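Local coordinates for Nitrate/nitrite binding protein NrtA (Synechocystis sp., PDB 2G29) that binds nitrate as the solute-binding subunit of the NrtABCD ABC transporter, which takes up nitrate and probably also nitrite, at residues L48-A51 and K52-F56; E277-C280 and Q281-K285; I296-S300 and K301-N305. All blocks are in the same frame, centred on the assembly; numbering follows the deposited sequence.

Contact 1: L48-A51 and K52-F56; sequences LIIA and KEKGF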
ATOM      1  N   LEU A  48      11.634  -4.815   2.138  1.00 13.38           N
ATOM      2  CA  LEU A  48      11.749  -6.235   2.435  1.00 13.69           C
ATOM      3  C   LEU A  48      12.805  -6.930   1.561  1.00 14.62           C
ATOM      4  O   LEU A  48      13.511  -7.842   2.032  1.00 14.25           O
ATOM      5  CB  LEU A  48      10.412  -6.964   2.261  1.00 15.00           C
ATOM      6  CG  LEU A  48       9.285  -6.555   3.212  1.00 16.83           C
ATOM      7  CD1 LEU A  48       8.239  -7.654   3.186  1.00 16.30           C
ATOM      8  CD2 LEU A  48       9.793  -6.356   4.637  1.00 17.73           C
ATOM      9  N   ILE A  49      12.922  -6.484   0.312  1.00 13.74           N
ATOM     10  CA  ILE A  49      13.873  -7.053  -0.648  1.00 13.94           C
ATOM     11  C   ILE A  49      15.284  -6.589  -0.313  1.00 15.41           C
ATOM     12  O   ILE A  49      16.206  -7.417  -0.253  1.00 15.93           O
ATOM     13  CB  ILE A  49      13.451  -6.643  -2.078  1.00 14.39           C
ATOM     14  CG1 ILE A  49      12.201  -7.447  -2.491  1.00 18.20           C
ATOM     15  CG2 ILE A  49      14.579  -6.931  -3.064  1.00 15.97           C
ATOM     16  CD1 ILE A  49      11.015  -7.357  -1.587  1.00 23.52           C
ATOM     17  N   ILE A  50      15.440  -5.294  -0.073  1.00 15.33           N
ATOM     18  CA  ILE A  50      16.758  -4.719   0.286  1.00 15.25           C
ATOM     19  C   ILE A  50      17.234  -5.322   1.615  1.00 15.89           C
ATOM     20  O   ILE A  50      18.441  -5.538   1.822  1.00 15.43           O
ATOM     21  CB  ILE A  50      16.678  -3.172   0.370  1.00 16.23           C
ATOM     22  CG1 ILE A  50      16.745  -2.574  -1.035  1.00 18.07           C
ATOM     23  CG2 ILE A  50      17.843  -2.581   1.181  1.00 15.21           C
ATOM     24  CD1 ILE A  50      17.934  -2.977  -1.821  1.00 22.56           C
ATOM     25  N   ALA A  51      16.330  -5.608   2.533  1.00 14.39           N
ATOM     26  CA  ALA A  51      16.775  -6.218   3.791  1.00 15.27           C
ATOM     27  C   ALA A  51      17.486  -7.550   3.505  1.00 15.98           C
ATOM     28  O   ALA A  51      18.380  -7.947   4.248  1.00 17.65           O
ATOM     29  CB  ALA A  51      15.605  -6.438   4.726  1.00 16.19           C
ATOM     30  N   LYS A  52      17.087  -8.248   2.449  1.00 15.05           N
ATOM     31  CA  LYS A  52      17.755  -9.502   2.086  1.00 17.09           C
ATOM     32  C   LYS A  52      19.020  -9.167   1.271  1.00 18.26           C
ATOM     33  O   LYS A  52      20.128  -9.549   1.652  1.00 18.52           O
ATOM     34  CB  LYS A  52      16.825 -10.399   1.246  1.00 17.73           C
ATOM     35  CG  LYS A  52      17.420 -11.776   0.885  1.00 19.16           C
ATOM     36  CD  LYS A  52      17.587 -12.629   2.132  1.00 21.62           C
ATOM     37  CE  LYS A  52      18.037 -14.035   1.790  1.00 22.05           C
ATOM     38  NZ  LYS A  52      18.093 -14.888   3.025  1.00 22.83           N
ATOM     39  N   GLU A  53      18.865  -8.433   0.173  1.00 18.57           N
ATOM     40  CA  GLU A  53      20.005  -8.116  -0.695  1.00 19.29           C
ATOM     41  C   GLU A  53      21.182  -7.390  -0.050  1.00 20.56           C
ATOM     42  O   GLU A  53      22.336  -7.622  -0.439  1.00 21.92           O
ATOM     43  CB  GLU A  53      19.527  -7.298  -1.898  1.00 20.62           C
ATOM     44  CG  GLU A  53      18.760  -8.099  -2.948  1.00 23.33           C
ATOM     45  CD  GLU A  53      19.671  -8.840  -3.933  1.00 25.28           C
ATOM     46  OE1 GLU A  53      19.141  -9.543  -4.804  1.00 24.49           O
ATOM     47  OE2 GLU A  53      20.908  -8.715  -3.841  1.00 28.73           O
ATOM     48  N   LYS A  54      20.907  -6.514   0.913  1.00 20.48           N
ATOM     49  CA  LYS A  54      21.977  -5.748   1.550  1.00 20.96           C
ATOM     50  C   LYS A  54      22.360  -6.308   2.905  1.00 20.88           C
ATOM     51  O   LYS A  54      23.063  -5.645   3.678  1.00 22.54           O
ATOM     52  CB  LYS A  54      21.618  -4.260   1.661  1.00 20.77           C
ATOM     53  CG  LYS A  54      21.249  -3.598   0.335  1.00 23.02           C
ATOM     54  CD  LYS A  54      22.346  -3.699  -0.710  1.00 26.65           C
ATOM     55  CE  LYS A  54      23.568  -2.906  -0.283  1.00 25.70           C
ATOM     56  NZ  LYS A  54      24.686  -2.898  -1.304  1.00 27.75           N
ATOM     57  N   GLY A  55      21.884  -7.522   3.180  1.00 19.68           N
ATOM     58  CA  GLY A  55      22.221  -8.245   4.405  1.00 20.99           C
ATOM     59  C   GLY A  55      21.669  -7.751   5.734  1.00 20.19           C
ATOM     60  O   GLY A  55      22.195  -8.090   6.796  1.00 21.89           O
ATOM     61  N   PHE A  56      20.607  -6.958   5.710  1.00 19.75           N
ATOM     62  CA  PHE A  56      20.071  -6.480   6.978  1.00 18.99           C
ATOM     63  C   PHE A  56      19.456  -7.616   7.823  1.00 17.58           C
ATOM     64  O   PHE A  56      19.614  -7.631   9.054  1.00 17.24           O
ATOM     65  CB  PHE A  56      19.073  -5.356   6.729  1.00 19.73           C
ATOM     66  CG  PHE A  56      19.714  -4.075   6.256  1.00 21.23           C
ATOM     67  CD1 PHE A  56      19.494  -3.590   4.970  1.00 23.78           C
ATOM     68  CD2 PHE A  56      20.551  -3.357   7.102  1.00 25.45           C
ATOM     69  CE1 PHE A  56      20.093  -2.418   4.532  1.00 23.83           C
ATOM     70  CE2 PHE A  56      21.157  -2.186   6.675  1.00 25.02           C
ATOM     71  CZ  PHE A  56      20.927  -1.710   5.382  1.00 24.65           C
TER
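Ile50 lies side by side with both Lys54 and Phe56 on the last turn of helix 46-53 and the bend beyond it. The CG2 methyl of Ile50 is the shared touching point: it meets Lys54 CG at 3.7 Å and Phe56 CE1 at 4.0 Å. Lys54 turns its CG back beside its own backbone N (chi1 -55°), which lays the aliphatic stem along the isoleucine while the ammonium goes on to a salt bridge with Glu278. The Phe56 ring presents its edge, with Ala51 CA near the ring plane, and Phe56 CB lies 4.1 Å from Ala51 CB; a bare methyl suits a place where the chain folds back so closely. Glu53 N donates to Ile49 O at 2.9 Å and Lys54 N to Ile50 O at 2.8 Å. Lys54 then leaves the helical conformation, and Gly55 takes a positive phi of 70°, easiest for glycine, with its N bonded to Lys52 O at 3.1 Å. A helix C-terminus ended by a glycine in the left-handed helical conformation, with an apolar contact from the residue after it back to the last turn, is what this arrangement represents; the same Gly55 is the N-cap of helix 56-59.

Contact 2: E277-C280 and Q281-K285; sequences EEMC and QILSK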
ATOM      1  N   GLU A 277      19.325   4.750  -7.197  1.00 16.24           N
ATOM      2  CA  GLU A 277      19.766   4.071  -8.410  1.00 17.35           C
ATOM      3  C   GLU A 277      20.004   2.588  -8.129  1.00 16.76           C
ATOM      4  O   GLU A 277      19.487   1.690  -8.816  1.00 15.34           O
ATOM      5  CB  GLU A 277      21.043   4.748  -8.920  1.00 20.21           C
ATOM      6  CG  GLU A 277      20.857   6.231  -9.223  1.00 28.42           C
ATOM      7  CD  GLU A 277      22.145   7.026  -9.222  1.00 31.29           C
ATOM      8  OE1 GLU A 277      22.798   7.153  -8.146  1.00 34.60           O
ATOM      9  OE2 GLU A 277      22.512   7.540 -10.306  1.00 35.46           O
ATOM     10  N   GLU A 278      20.809   2.315  -7.106  1.00 16.18           N
ATOM     11  CA  GLU A 278      21.103   0.955  -6.743  1.00 16.67           C
ATOM     12  C   GLU A 278      19.836   0.189  -6.364  1.00 15.25           C
ATOM     13  O   GLU A 278      19.667  -0.956  -6.770  1.00 16.32           O
ATOM     14  CB  GLU A 278      22.120   0.919  -5.600  1.00 17.05           C
ATOM     15  CG  GLU A 278      22.649  -0.471  -5.384  1.00 16.90           C
ATOM     16  CD  GLU A 278      23.589  -0.598  -4.176  1.00 16.43           C
ATOM     17  OE1 GLU A 278      24.024   0.430  -3.630  1.00 20.61           O
ATOM     18  OE2 GLU A 278      23.869  -1.745  -3.814  1.00 21.41           O
ATOM     19  N   MET A 279      18.943   0.825  -5.615  1.00 15.26           N
ATOM     20  CA  MET A 279      17.695   0.165  -5.228  1.00 15.62           C
ATOM     21  C   MET A 279      16.943  -0.311  -6.461  1.00 14.62           C
ATOM     22  O   MET A 279      16.519  -1.444  -6.532  1.00 13.51           O
ATOM     23  CB  MET A 279      16.819   1.143  -4.448  1.00 15.64           C
ATOM     24  CG  MET A 279      15.535   0.515  -3.939  1.00 13.62           C
ATOM     25  SD  MET A 279      14.466   1.676  -3.100  1.00 16.14           S
ATOM     26  CE  MET A 279      13.714   2.481  -4.515  1.00 15.73           C
ATOM     27  N   CYS A 280      16.792   0.573  -7.432  1.00 13.92           N
ATOM     28  CA  CYS A 280      16.062   0.248  -8.632  1.00 13.17           C
ATOM     29  C   CYS A 280      16.779  -0.774  -9.509  1.00 14.04           C
ATOM     30  O   CYS A 280      16.126  -1.570 -10.198  1.00 14.53           O
ATOM     31  CB  CYS A 280      15.729   1.528  -9.390  1.00 14.28           C
ATOM     32  SG  CYS A 280      14.497   2.549  -8.469  1.00 15.00           S
ATOM     33  N   GLN A 281      18.112  -0.756  -9.527  1.00 14.23           N
ATOM     34  CA  GLN A 281      18.819  -1.799 -10.296  1.00 15.50           C
ATOM     35  C   GLN A 281      18.500  -3.171  -9.695  1.00 13.52           C
ATOM     36  O   GLN A 281      18.284  -4.150 -10.406  1.00 14.87           O
ATOM     37  CB  GLN A 281      20.325  -1.622 -10.233  1.00 16.23           C
ATOM     38  CG  GLN A 281      20.825  -0.395 -10.937  1.00 17.77           C
ATOM     39  CD  GLN A 281      22.329  -0.274 -10.758  1.00 21.41           C
ATOM     40  OE1 GLN A 281      22.842  -0.468  -9.656  1.00 20.82           O
ATOM     41  NE2 GLN A 281      23.041   0.033 -11.839  1.00 22.56           N
ATOM     42  N   ILE A 282      18.484  -3.232  -8.363  1.00 14.58           N
ATOM     43  CA  ILE A 282      18.175  -4.459  -7.655  1.00 14.49           C
ATOM     44  C   ILE A 282      16.741  -4.887  -7.942  1.00 13.74           C
ATOM     45  O   ILE A 282      16.514  -6.022  -8.343  1.00 15.17           O
ATOM     46  CB  ILE A 282      18.378  -4.276  -6.131  1.00 15.22           C
ATOM     47  CG1 ILE A 282      19.872  -4.101  -5.806  1.00 16.30           C
ATOM     48  CG2 ILE A 282      17.878  -5.506  -5.374  1.00 14.67           C
ATOM     49  CD1 ILE A 282      20.143  -3.645  -4.348  1.00 18.39           C
ATOM     50  N   LEU A 283      15.783  -3.968  -7.795  1.00 14.44           N
ATOM     51  CA  LEU A 283      14.394  -4.347  -8.045  1.00 13.86           C
ATOM     52  C   LEU A 283      14.145  -4.797  -9.490  1.00 14.32           C
ATOM     53  O   LEU A 283      13.310  -5.663  -9.757  1.00 13.56           O
ATOM     54  CB  LEU A 283      13.474  -3.172  -7.715  1.00 14.19           C
ATOM     55  CG  LEU A 283      13.566  -2.685  -6.257  1.00 15.38           C
ATOM     56  CD1 LEU A 283      12.653  -1.495  -6.040  1.00 15.37           C
ATOM     57  CD2 LEU A 283      13.226  -3.832  -5.287  1.00 14.68           C
ATOM     58  N   SER A 284      14.884  -4.211 -10.426  1.00 13.95           N
ATOM     59  CA  SER A 284      14.703  -4.517 -11.829  1.00 14.94           C
ATOM     60  C   SER A 284      15.093  -5.933 -12.254  1.00 15.03           C
ATOM     61  O   SER A 284      14.545  -6.470 -13.206  1.00 15.14           O
ATOM     62  CB  SER A 284      15.485  -3.476 -12.660  1.00 15.45           C
ATOM     63  OG  SER A 284      15.420  -3.773 -14.046  1.00 20.12           O
ATOM     64  N   LYS A 285      16.030  -6.518 -11.515  1.00 16.95           N
ATOM     65  CA  LYS A 285      16.580  -7.832 -11.830  1.00 19.18           C
ATOM     66  C   LYS A 285      15.553  -8.934 -11.946  1.00 19.34           C
ATOM     67  O   LYS A 285      14.479  -8.902 -11.329  1.00 18.85           O
ATOM     68  CB  LYS A 285      17.636  -8.245 -10.778  1.00 20.16           C
ATOM     69  CG  LYS A 285      18.766  -7.239 -10.582  1.00 25.98           C
ATOM     70  CD  LYS A 285      19.778  -7.690  -9.518  1.00 29.68           C
ATOM     71  CE  LYS A 285      20.747  -6.545  -9.155  1.00 31.99           C
ATOM     72  NZ  LYS A 285      21.663  -6.883  -8.005  1.00 34.71           N
TER
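Two side-chain pairs spaced four residues apart, Met279 with Leu283 and Glu278 with Ile282, make a local contact along the final turns of helix 276-284. In the first, Met279 CG touches Leu283 CD1 at 4.1 Å, the chains crossing at a slant. Leu283 holds its CG beside its own backbone N (chi1 -59°), and this leans the branch back over the preceding turn, with CG 3.2 Å from Met279 O. In the second pair the methylenes of Glu278 meet the isoleucine, CG to Ile282 CD1 at 4.2 Å, leaving the carboxylate to reach Lys54. This is a regular alpha-helix with one apolar flank: Leu283 N bonds to Met279 O at 2.9 Å and Ile282 N to Glu278 O at 3.0 Å, while Met279, Ile282 and Leu283 face helix 46-53. Flexible methionine and branched leucine suit such an interhelical seam. With Leu283 cut back to an alanine, a gap is likely to open beside Met279 CG and packing on Ala46 and Ile49 to be lost. Polar Gln281 suits the exposed flank, its CG passing 3.3 Å from Glu277 O. At the helix end Ser284 N bonds to Cys280 O at 2.9 Å, and Ser284 OG is hydrogen-bonded to Val291 O.

Contact 3: I296-S300 and K301-N305; sequences IIDRS and KGIYN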
ATOM      1  N   ILE A 296      11.018   2.155 -13.347  1.00 11.47           N
ATOM      2  CA  ILE A 296      11.096   2.270 -11.902  1.00 11.37           C
ATOM      3  C   ILE A 296      11.810   3.530 -11.397  1.00 11.96           C
ATOM      4  O   ILE A 296      11.327   4.212 -10.486  1.00 12.74           O
ATOM      5  CB  ILE A 296      11.868   1.063 -11.285  1.00 11.84           C
ATOM      6  CG1 ILE A 296      11.447  -0.251 -11.953  1.00 11.28           C
ATOM      7  CG2 ILE A 296      11.614   0.968  -9.761  1.00 11.95           C
ATOM      8  CD1 ILE A 296      12.211  -1.461 -11.397  1.00 13.32           C
ATOM      9  N   ILE A 297      12.967   3.830 -11.993  1.00 11.59           N
ATOM     10  CA  ILE A 297      13.795   4.920 -11.476  1.00 13.32           C
ATOM     11  C   ILE A 297      13.196   6.307 -11.387  1.00 12.38           C
ATOM     12  O   ILE A 297      13.308   6.958 -10.334  1.00 13.31           O
ATOM     13  CB  ILE A 297      15.143   4.968 -12.258  1.00 13.68           C
ATOM     14  CG1 ILE A 297      16.131   5.940 -11.584  1.00 13.86           C
ATOM     15  CG2 ILE A 297      14.905   5.423 -13.687  1.00 14.08           C
ATOM     16  CD1 ILE A 297      16.524   5.541 -10.191  1.00 16.07           C
ATOM     17  N   ASP A 298      12.534   6.777 -12.449  1.00 13.06           N
ATOM     18  CA  ASP A 298      12.042   8.145 -12.373  1.00 11.96           C
ATOM     19  C   ASP A 298      11.094   8.408 -11.202  1.00 12.76           C
ATOM     20  O   ASP A 298      11.243   9.408 -10.506  1.00 12.55           O
ATOM     21  CB  ASP A 298      11.384   8.564 -13.683  1.00 13.32           C
ATOM     22  CG  ASP A 298      12.407   8.815 -14.781  1.00 17.49           C
ATOM     23  OD1 ASP A 298      13.620   8.923 -14.463  1.00 19.84           O
ATOM     24  OD2 ASP A 298      12.000   8.915 -15.959  1.00 18.48           O
ATOM     25  N   ARG A 299      10.139   7.500 -10.966  1.00 11.01           N
ATOM     26  CA  ARG A 299       9.211   7.742  -9.880  1.00 11.17           C
ATOM     27  C   ARG A 299       9.885   7.653  -8.520  1.00 11.01           C
ATOM     28  O   ARG A 299       9.481   8.330  -7.574  1.00 12.62           O
ATOM     29  CB  ARG A 299       8.020   6.768  -9.969  1.00 10.50           C
ATOM     30  CG  ARG A 299       7.255   6.846 -11.289  1.00 11.20           C
ATOM     31  CD  ARG A 299       6.692   8.228 -11.545  1.00 11.54           C
ATOM     32  NE  ARG A 299       5.950   8.344 -12.800  1.00 12.18           N
ATOM     33  CZ  ARG A 299       4.686   8.000 -12.989  1.00 11.12           C
ATOM     34  NH1 ARG A 299       3.973   7.479 -11.999  1.00 11.35           N
ATOM     35  NH2 ARG A 299       4.116   8.233 -14.173  1.00 11.49           N
ATOM     36  N   SER A 300      10.899   6.799  -8.399  1.00 11.85           N
ATOM     37  CA  SER A 300      11.682   6.641  -7.173  1.00 12.80           C
ATOM     38  C   SER A 300      12.547   7.885  -6.868  1.00 15.47           C
ATOM     39  O   SER A 300      13.189   7.964  -5.809  1.00 18.03           O
ATOM     40  CB  SER A 300      12.550   5.388  -7.278  1.00 13.71           C
ATOM     41  OG  SER A 300      11.738   4.218  -7.167  1.00 14.82           O
ATOM     42  N   LYS A 301      12.540   8.841  -7.797  1.00 15.79           N
ATOM     43  CA  LYS A 301      13.249  10.129  -7.652  1.00 15.61           C
ATOM     44  C   LYS A 301      12.253  11.283  -7.690  1.00 15.42           C
ATOM     45  O   LYS A 301      12.647  12.454  -7.716  1.00 17.40           O
ATOM     46  CB  LYS A 301      14.257  10.330  -8.773  1.00 17.81           C
ATOM     47  CG  LYS A 301      15.462   9.453  -8.712  1.00 21.04           C
ATOM     48  CD  LYS A 301      16.282   9.757  -7.489  1.00 27.60           C
ATOM     49  CE  LYS A 301      17.769   9.624  -7.774  1.00 28.56           C
ATOM     50  NZ  LYS A 301      18.513   9.871  -6.515  1.00 29.01           N
ATOM     51  N   GLY A 302      10.957  10.971  -7.719  1.00 15.18           N
ATOM     52  CA  GLY A 302       9.960  12.035  -7.730  1.00 14.59           C
ATOM     53  C   GLY A 302       9.813  12.754  -9.063  1.00 15.09           C
ATOM     54  O   GLY A 302       9.331  13.890  -9.119  1.00 15.51           O
ATOM     55  N   ILE A 303      10.220  12.098 -10.144  1.00 13.29           N
ATOM     56  CA  ILE A 303      10.105  12.674 -11.485  1.00 14.60           C
ATOM     57  C   ILE A 303       8.849  12.069 -12.098  1.00 13.51           C
ATOM     58  O   ILE A 303       8.795  10.846 -12.318  1.00 13.56           O
ATOM     59  CB  ILE A 303      11.312  12.331 -12.360  1.00 16.09           C
ATOM     60  CG1 ILE A 303      12.564  12.895 -11.706  1.00 18.25           C
ATOM     61  CG2 ILE A 303      11.099  12.879 -13.776  1.00 16.77           C
ATOM     62  CD1 ILE A 303      13.838  12.431 -12.376  1.00 20.87           C
ATOM     63  N   TYR A 304       7.877  12.920 -12.417  1.00 13.84           N
ATOM     64  CA  TYR A 304       6.599  12.450 -12.932  1.00 13.52           C
ATOM     65  C   TYR A 304       6.185  12.781 -14.350  1.00 14.00           C
ATOM     66  O   TYR A 304       5.928  13.952 -14.670  1.00 14.40           O
ATOM     67  CB  TYR A 304       5.460  12.945 -12.017  1.00 13.19           C
ATOM     68  CG  TYR A 304       5.437  12.286 -10.664  1.00 11.65           C
ATOM     69  CD1 TYR A 304       6.061  12.862  -9.543  1.00 13.19           C
ATOM     70  CD2 TYR A 304       4.817  11.051 -10.508  1.00 11.62           C
ATOM     71  CE1 TYR A 304       6.065  12.211  -8.305  1.00 10.88           C
ATOM     72  CE2 TYR A 304       4.808  10.393  -9.265  1.00 12.82           C
ATOM     73  CZ  TYR A 304       5.429  10.974  -8.184  1.00 13.48           C
ATOM     74  OH  TYR A 304       5.446  10.344  -6.962  1.00 15.09           O
ATOM     75  N   ASN A 305       6.117  11.761 -15.193  1.00 13.01           N
ATOM     76  CA  ASN A 305       5.593  11.922 -16.551  1.00 12.50           C
ATOM     77  C   ASN A 305       4.268  11.143 -16.535  1.00 13.17           C
ATOM     78  O   ASN A 305       4.268   9.900 -16.451  1.00 12.91           O
ATOM     79  CB  ASN A 305       6.543  11.331 -17.617  1.00 14.58           C
ATOM     80  CG  ASN A 305       5.923  11.342 -19.008  1.00 15.61           C
ATOM     81  OD1 ASN A 305       4.981  12.091 -19.272  1.00 16.31           O
ATOM     82  ND2 ASN A 305       6.450  10.531 -19.899  1.00 17.82           N
TER
HETATM   83  O   HOH W   1       7.824   9.488 -14.485  1.00 13.23           O
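The backbone of 296-305 takes helical angles through Ile297-Ser300 without the regular helical bonds, reverses at Gly302 and leaves as the extended strand 303-304, so that Asp298 and Ile303 come close again. Asp298 O receives two N-H groups from opposite faces of its carbonyl plane: Ile303 N at 2.9 Å and Lys301 N at 3.1 Å. Inside that loop Gly302 N bonds to Arg299 O at 3.0 Å. The nested bonds, together with the positive phi of Gly302 (75°), a conformation glycine adopts readily, define a Schellman motif. It delivers the chain to a two-stranded antiparallel sheet, where Tyr304 pairs through its backbone with Phe313.

Arg299 is the side chain that ties the turn to the strand. A bend at chi2 (-59°) carries its chain across Tyr304 at about a right angle, with Arg299 CD 3.5 Å from Tyr304 CD2. That ring carbon sits over one face of the guanidinium, the two planes being 43° apart, so the contact is not a parallel stack. Arg299 NH2 donates to Asn305 O at 2.8 Å, reaching it from above the carbonyl plane. At the guanidinium edge a water accepts from Arg299 NE at 2.8 Å; it also accepts from Asn305 N and donates to Ile303 O at 2.7 Å, satisfying two backbone groups of the strand. The remaining nitrogen, NH1, forms a salt bridge with Glu212. Arginine fits here because its several N-H groups can serve these separate partners, which together would be expected to limit rotation of the guanidinium. Asp298 CB and Ile303 CB meet at 4.0 Å, the two chains crossing at a slant. The methylenes of Lys301 start beside Ile297 O, and the ammonium goes on to Ala273 O.

Helix 276-284 stands between the other two sites: the centre of contact 2 lies about 12 Å from that of contact 1 and about 13 Å from that of contact 3, while contacts 1 and 3 do not touch, their nearest atoms about 10 Å apart. Towards contact 1 it offers a salt bridge, Lys54 NZ to Glu278 OE2 at 2.9 Å, beside tight packing of Ile50 CD1 on Ile282 CD1 at 3.4 Å. Towards contact 3, Cys280 SG rests 3.5 Å from Ser300 OG. None of the three includes a nitrate-binding residue; by side-chain distance Leu48 is about 8 Å from Lys240, and Arg299 about 9 Å from Gly211.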